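Local coordinates for hypothetical protein PH1819 (Pyrococcus horikoshii, PDB 2EEN), which is of unknown function but belongs to the CYTH family, whose members typically act on triphosphate-containing substrates with the help of divalent metal ions, at residues Y2-L6 against V140-I146. Numbering follows the deposited sequence.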
ATOM      1  N   TYR A   2     -14.406 -10.841 -10.544  1.00 27.11           N
ATOM      2  CA  TYR A   2     -13.047 -11.011 -11.120  1.00 27.25           C
ATOM      3  C   TYR A   2     -12.940 -10.325 -12.464  1.00 26.19           C
ATOM      4  O   TYR A   2     -13.919 -10.229 -13.203  1.00 25.46           O
ATOM      5  CB  TYR A   2     -12.720 -12.497 -11.308  1.00 29.23           C
ATOM      6  CG  TYR A   2     -12.674 -13.295 -10.030  1.00 30.64           C
ATOM      7  CD1 TYR A   2     -13.846 -13.687  -9.388  1.00 32.90           C
ATOM      8  CD2 TYR A   2     -11.454 -13.655  -9.457  1.00 32.72           C
ATOM      9  CE1 TYR A   2     -13.808 -14.421  -8.205  1.00 34.54           C
ATOM     10  CE2 TYR A   2     -11.403 -14.388  -8.275  1.00 34.54           C
ATOM     11  CZ  TYR A   2     -12.583 -14.767  -7.655  1.00 35.83           C
ATOM     12  OH  TYR A   2     -12.534 -15.495  -6.486  1.00 39.36           O
ATOM     13  N   GLU A   3     -11.742  -9.848 -12.774  1.00 25.47           N
ATOM     14  CA  GLU A   3     -11.495  -9.195 -14.048  1.00 25.26           C
ATOM     15  C   GLU A   3     -10.975 -10.267 -14.989  1.00 22.17           C
ATOM     16  O   GLU A   3      -9.822 -10.693 -14.897  1.00 21.44           O
ATOM     17  CB  GLU A   3     -10.454  -8.082 -13.897  1.00 29.15           C
ATOM     18  CG  GLU A   3     -10.231  -7.275 -15.168  1.00 35.49           C
ATOM     19  CD  GLU A   3      -9.210  -6.166 -14.985  1.00 39.46           C
ATOM     20  OE1 GLU A   3      -8.654  -6.038 -13.871  1.00 41.92           O
ATOM     21  OE2 GLU A   3      -8.965  -5.421 -15.958  1.00 41.17           O
ATOM     22  N   VAL A   4     -11.845 -10.738 -15.868  1.00 21.45           N
ATOM     23  CA  VAL A   4     -11.456 -11.753 -16.825  1.00 21.01           C
ATOM     24  C   VAL A   4     -10.613 -11.074 -17.887  1.00 21.96           C
ATOM     25  O   VAL A   4     -11.018 -10.063 -18.462  1.00 21.57           O
ATOM     26  CB  VAL A   4     -12.692 -12.387 -17.477  1.00 19.29           C
ATOM     27  CG1 VAL A   4     -12.273 -13.412 -18.515  1.00 18.52           C
ATOM     28  CG2 VAL A   4     -13.565 -13.023 -16.398  1.00 19.52           C
ATOM     29  N   GLU A   5      -9.433 -11.618 -18.147  1.00 21.71           N
ATOM     30  CA  GLU A   5      -8.571 -11.022 -19.145  1.00 24.22           C
ATOM     31  C   GLU A   5      -7.901 -12.051 -20.035  1.00 23.42           C
ATOM     32  O   GLU A   5      -7.457 -13.108 -19.572  1.00 23.01           O
ATOM     33  CB  GLU A   5      -7.506 -10.148 -18.473  1.00 28.66           C
ATOM     34  CG  GLU A   5      -6.518  -9.517 -19.451  1.00 34.31           C
ATOM     35  CD  GLU A   5      -5.687  -8.409 -18.822  1.00 37.67           C
ATOM     36  OE1 GLU A   5      -6.237  -7.312 -18.581  1.00 39.80           O
ATOM     37  OE2 GLU A   5      -4.485  -8.635 -18.564  1.00 39.53           O
ATOM     38  N   LEU A   6      -7.858 -11.729 -21.319  1.00 21.47           N
ATOM     39  CA  LEU A   6      -7.221 -12.561 -22.327  1.00 21.74           C
ATOM     40  C   LEU A   6      -6.258 -11.676 -23.092  1.00 22.89           C
ATOM     41  O   LEU A   6      -6.506 -10.485 -23.277  1.00 22.24           O
ATOM     42  CB  LEU A   6      -8.246 -13.134 -23.309  1.00 23.89           C
ATOM     43  CG  LEU A   6      -9.230 -14.193 -22.834  1.00 26.04           C
ATOM     44  CD1 LEU A   6     -10.070 -14.640 -24.024  1.00 25.22           C
ATOM     45  CD2 LEU A   6      -8.479 -15.369 -22.245  1.00 26.30           C
ATOM     46  N   VAL A 140     -16.695 -10.001 -13.975  1.00 26.22           N
ATOM     47  CA  VAL A 140     -17.710 -11.008 -13.687  1.00 27.01           C
ATOM     48  C   VAL A 140     -17.789 -11.103 -12.170  1.00 28.35           C
ATOM     49  O   VAL A 140     -16.797 -10.881 -11.481  1.00 28.51           O
ATOM     50  CB  VAL A 140     -17.334 -12.389 -14.265  1.00 28.23           C
ATOM     51  CG1 VAL A 140     -17.234 -12.309 -15.777  1.00 28.28           C
ATOM     52  CG2 VAL A 140     -16.027 -12.868 -13.667  1.00 28.70           C
ATOM     53  N   LYS A 141     -18.961 -11.437 -11.645  1.00 30.04           N
ATOM     54  CA  LYS A 141     -19.116 -11.515 -10.201  1.00 32.23           C
ATOM     55  C   LYS A 141     -18.593 -12.814  -9.597  1.00 31.96           C
ATOM     56  O   LYS A 141     -17.817 -12.788  -8.642  1.00 32.44           O
ATOM     57  CB  LYS A 141     -20.586 -11.324  -9.820  1.00 34.83           C
ATOM     58  CG  LYS A 141     -20.822 -11.220  -8.323  1.00 36.90           C
ATOM     59  CD  LYS A 141     -22.271 -10.892  -8.009  1.00 38.14           C
ATOM     60  CE  LYS A 141     -22.476 -10.709  -6.516  1.00 38.87           C
ATOM     61  NZ  LYS A 141     -23.882 -10.343  -6.198  1.00 40.43           N
ATOM     62  N   GLU A 142     -19.003 -13.945 -10.160  1.00 31.80           N
ATOM     63  CA  GLU A 142     -18.582 -15.238  -9.636  1.00 31.37           C
ATOM     64  C   GLU A 142     -17.503 -15.945 -10.446  1.00 30.44           C
ATOM     65  O   GLU A 142     -17.388 -15.766 -11.656  1.00 29.53           O
ATOM     66  CB  GLU A 142     -19.794 -16.159  -9.499  1.00 32.88           C
ATOM     67  CG  GLU A 142     -20.831 -15.665  -8.506  1.00 37.27           C
ATOM     68  CD  GLU A 142     -20.225 -15.356  -7.150  1.00 38.97           C
ATOM     69  OE1 GLU A 142     -19.273 -16.061  -6.750  1.00 40.79           O
ATOM     70  OE2 GLU A 142     -20.704 -14.416  -6.481  1.00 41.52           O
ATOM     71  N   LYS A 143     -16.714 -16.756  -9.752  1.00 29.14           N
ATOM     72  CA  LYS A 143     -15.640 -17.509 -10.375  1.00 28.55           C
ATOM     73  C   LYS A 143     -16.187 -18.429 -11.464  1.00 26.84           C
ATOM     74  O   LYS A 143     -15.549 -18.626 -12.497  1.00 25.29           O
ATOM     75  CB  LYS A 143     -14.906 -18.332  -9.313  1.00 30.44           C
ATOM     76  CG  LYS A 143     -13.757 -19.162  -9.844  1.00 33.96           C
ATOM     77  CD  LYS A 143     -13.051 -19.931  -8.728  1.00 36.97           C
ATOM     78  CE  LYS A 143     -12.473 -18.997  -7.672  1.00 38.66           C
ATOM     79  NZ  LYS A 143     -11.690 -19.728  -6.632  1.00 38.53           N
ATOM     80  N   ASP A 144     -17.375 -18.986 -11.239  1.00 26.73           N
ATOM     81  CA  ASP A 144     -17.950 -19.923 -12.200  1.00 27.39           C
ATOM     82  C   ASP A 144     -18.495 -19.223 -13.446  1.00 27.41           C
ATOM     83  O   ASP A 144     -18.925 -19.852 -14.406  1.00 28.59           O
ATOM     84  CB  ASP A 144     -19.068 -20.708 -11.506  1.00 28.14           C
ATOM     85  CG  ASP A 144     -18.473 -21.945 -10.841  1.00 29.35           C
ATOM     86  OD1 ASP A 144     -17.796 -22.704 -11.538  1.00 29.93           O
ATOM     87  OD2 ASP A 144     -18.684 -22.132  -9.646  1.00 30.67           O
ATOM     88  N   GLU A 145     -18.516 -17.875 -13.385  1.00 27.49           N
ATOM     89  CA  GLU A 145     -18.914 -17.111 -14.559  1.00 27.71           C
ATOM     90  C   GLU A 145     -17.718 -16.816 -15.474  1.00 25.94           C
ATOM     91  O   GLU A 145     -17.864 -16.318 -16.576  1.00 23.48           O
ATOM     92  CB  GLU A 145     -19.550 -15.806 -14.083  1.00 29.30           C
ATOM     93  CG  GLU A 145     -20.794 -16.046 -13.229  1.00 32.42           C
ATOM     94  CD  GLU A 145     -21.374 -14.716 -12.800  1.00 34.69           C
ATOM     95  OE1 GLU A 145     -20.643 -13.906 -12.252  1.00 35.21           O
ATOM     96  OE2 GLU A 145     -22.574 -14.511 -12.993  1.00 37.59           O
ATOM     97  N   ILE A 146     -16.500 -17.115 -14.970  1.00 23.65           N
ATOM     98  CA  ILE A 146     -15.295 -16.823 -15.756  1.00 23.84           C
ATOM     99  C   ILE A 146     -15.247 -17.605 -17.077  1.00 25.21           C
ATOM    100  O   ILE A 146     -14.953 -17.076 -18.142  1.00 24.15           O
ATOM    101  CB  ILE A 146     -14.074 -17.180 -14.907  1.00 23.03           C
ATOM    102  CG1 ILE A 146     -13.923 -16.189 -13.750  1.00 23.32           C
ATOM    103  CG2 ILE A 146     -12.796 -17.107 -15.763  1.00 25.16           C
ATOM    104  CD1 ILE A 146     -12.730 -16.527 -12.856  1.00 20.40           C
TER
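The Tyr2 ring packs against the turn that follows Val140, with Lys141 O at its edge, 4.1 Å from Tyr2 CD1. Tyr2 OH packs 3.7 Å from CE of Lys143, and Tyr2 CG sits 4.3 Å from CD1 of Ile146. Tyr2 and Val140 form a hydrogen-bonded antiparallel pair: Tyr2 N donates to Val140 O (2.6 Å), and Val140 N donates to Tyr2 O (2.9 Å). Val4 is backbone hydrogen-bonded to Thr138, so the pairing continues into strand 131-139. Val4 points toward 140-146; its CG2 is 3.7 Å from Val140 CG2 and 4.1 Å from Ile146 CG1. Ala149 and Val150 of helix 146-160 also touch Val4, so this apolar patch continues onto that helix. Within the turn, Glu142 N donates to Glu145 OE1 (2.7 Å), and Ile146 N to Lys143 O (3.1 Å). Glu3 and Glu5 alternate with Val4 and lie near Glu137, Glu135 and Glu80, probably in the metal and phosphate site. Such non-local pairing of first and last strands belongs to the antiparallel beta tunnel of the CYTH fold.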